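Local structure of hypoxanthine-guanine-xanthine phosphoribosyltransferase (Tritrichomonas foetus, 1HGX) at residues L89-I93 with E94-V98. The protein salvages host purines for the parasite, joining hypoxanthine, guanine or xanthine to the ribose phosphate of 5-phospho-alpha-D-ribose 1-diphosphate to make IMP, GMP or XMP. Numbering follows the deposited sequence.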
loop_
_atom_site.group_PDB
_atom_site.type_symbol
_atom_site.label_atom_id
_atom_site.label_comp_id
_atom_site.label_asym_id
_atom_site.label_seq_id
_atom_site.Cartn_x
_atom_site.Cartn_y
_atom_site.Cartn_z
ATOM N N LEU A 89 -11.137 8.034 6.692
ATOM C CA LEU A 89 -11.272 6.625 7.041
ATOM C C LEU A 89 -12.628 6.047 6.666
ATOM O O LEU A 89 -13.633 6.757 6.640
ATOM C CB LEU A 89 -11.090 6.443 8.545
ATOM C CG LEU A 89 -9.792 6.898 9.214
ATOM C CD1 LEU A 89 -9.878 6.582 10.705
ATOM C CD2 LEU A 89 -8.594 6.205 8.590
ATOM N N LYS A 90 -12.643 4.752 6.379
ATOM C CA LYS A 90 -13.878 4.049 6.057
ATOM C C LYS A 90 -14.426 3.484 7.367
ATOM O O LYS A 90 -15.637 3.395 7.573
ATOM C CB LYS A 90 -13.601 2.915 5.066
ATOM N N THR A 91 -13.510 3.164 8.273
ATOM C CA THR A 91 -13.827 2.579 9.571
ATOM C C THR A 91 -14.216 3.569 10.661
ATOM O O THR A 91 -13.629 4.648 10.781
ATOM C CB THR A 91 -12.617 1.779 10.089
ATOM O OG1 THR A 91 -12.140 0.928 9.040
ATOM C CG2 THR A 91 -12.998 0.929 11.296
ATOM N N ASN A 92 -15.232 3.207 11.435
ATOM C CA ASN A 92 -15.645 4.026 12.562
ATOM C C ASN A 92 -14.676 3.541 13.636
ATOM O O ASN A 92 -14.709 2.367 14.001
ATOM C CB ASN A 92 -17.089 3.717 12.970
ATOM C CG ASN A 92 -17.510 4.440 14.254
ATOM O OD1 ASN A 92 -16.696 5.079 14.922
ATOM N ND2 ASN A 92 -18.779 4.315 14.612
ATOM N N ILE A 93 -13.788 4.420 14.100
ATOM C CA ILE A 93 -12.796 4.027 15.102
ATOM C C ILE A 93 -13.188 4.183 16.565
ATOM O O ILE A 93 -12.366 3.982 17.462
ATOM C CB ILE A 93 -11.412 4.701 14.857
ATOM C CG1 ILE A 93 -11.494 6.223 15.032
ATOM C CG2 ILE A 93 -10.896 4.322 13.475
ATOM C CD1 ILE A 93 -10.134 6.924 15.018
ATOM N N GLU A 94 -14.442 4.532 16.817
ATOM C CA GLU A 94 -14.916 4.683 18.186
ATOM C C GLU A 94 -14.742 3.357 18.924
ATOM O O GLU A 94 -15.220 2.319 18.468
ATOM C CB GLU A 94 -16.392 5.066 18.171
ATOM C CG GLU A 94 -17.012 5.219 19.535
ATOM C CD GLU A 94 -18.508 5.495 19.472
ATOM O OE1 GLU A 94 -19.132 5.279 18.403
ATOM O OE2 GLU A 94 -19.060 5.918 20.510
ATOM N N GLY A 95 -14.034 3.394 20.049
ATOM C CA GLY A 95 -13.812 2.198 20.841
ATOM C C GLY A 95 -12.808 1.194 20.286
ATOM O O GLY A 95 -12.625 0.128 20.877
ATOM N N ARG A 96 -12.140 1.532 19.183
ATOM C CA ARG A 96 -11.162 0.631 18.574
ATOM C C ARG A 96 -9.749 1.043 18.945
ATOM O O ARG A 96 -9.512 2.196 19.296
ATOM C CB ARG A 96 -11.287 0.686 17.055
ATOM C CG ARG A 96 -12.646 0.268 16.512
ATOM C CD ARG A 96 -12.849 -1.230 16.619
ATOM N NE ARG A 96 -11.819 -1.977 15.900
ATOM C CZ ARG A 96 -11.883 -2.320 14.616
ATOM N NH1 ARG A 96 -12.933 -1.971 13.888
ATOM N NH2 ARG A 96 -10.913 -3.055 14.068
ATOM N N HIS A 97 -8.815 0.096 18.905
ATOM C CA HIS A 97 -7.409 0.393 19.182
ATOM C C HIS A 97 -6.855 0.795 17.821
ATOM O O HIS A 97 -6.973 0.043 16.858
ATOM C CB HIS A 97 -6.688 -0.830 19.774
ATOM C CG HIS A 97 -7.178 -1.199 21.144
ATOM N ND1 HIS A 97 -6.772 -0.540 22.286
ATOM C CD2 HIS A 97 -8.093 -2.115 21.546
ATOM C CE1 HIS A 97 -7.424 -1.024 23.330
ATOM N NE2 HIS A 97 -8.228 -1.983 22.906
ATOM N N VAL A 98 -6.304 2.003 17.740
ATOM C CA VAL A 98 -5.812 2.558 16.482
ATOM C C VAL A 98 -4.329 2.876 16.458
ATOM O O VAL A 98 -3.794 3.487 17.392
ATOM C CB VAL A 98 -6.557 3.896 16.153
ATOM C CG1 VAL A 98 -6.052 4.509 14.855
ATOM C CG2 VAL A 98 -8.059 3.682 16.096
HETATM O O HOH W 1 -15.199 -0.360 14.178
#
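A local turn contact joins Ile-93 to Arg-96 and Val-98, where the loop after strand 84-87 enters strand 97-102. Arg-96 N donates to Ile-93 O over 3.0 Å, with the N-H pointing nearly straight at the oxygen (163°). This bond closes a type II beta turn from Ile-93 to Arg-96. Gly-95 occupies its third position, with a positive phi of 74°. Just before the turn, the side chain of Asn-92 reaches forward along the chain. CG lies anti to the backbone N (chi1 173°), beside the carbonyl carbon, and the amide is turned with OD1 toward Glu-94 N. Glu-94 N donates to Asn-92 OD1 at 3.0 Å, from above the carbonyl plane of the side-chain amide. This bond from the i+2 amide makes residues 92-94 an Asx turn leading into the beta turn. The Asn-92 and Glu-94 side chains then run alongside each other, pointing the same way. On the buried side, Ile-93 CB meets Val-98 CG2 at 3.7 Å, the two side chains crossing at about a right angle. Leu-118 of helix 109-119 also packs on Ile-93, while Ile-43 of the neighbouring strand 41-45 touches Val-98. The turn thus leads into an inner parallel strand of the phosphoribosyltransferase sheet, which runs on toward the GMP site. Arg-96 bends at chi2 and chi3, and its guanidinium passes close to Thr-91 CG2, 3.9 Å from NH1. A water in the guanidinium plane accepts from Arg-96 NH1 and donates to Asn-92 O. Arg-96 NH2 bonds to Asn-39 O and forms a salt bridge with Glu-65, while Thr-91 OG1 bonds to Asp-67.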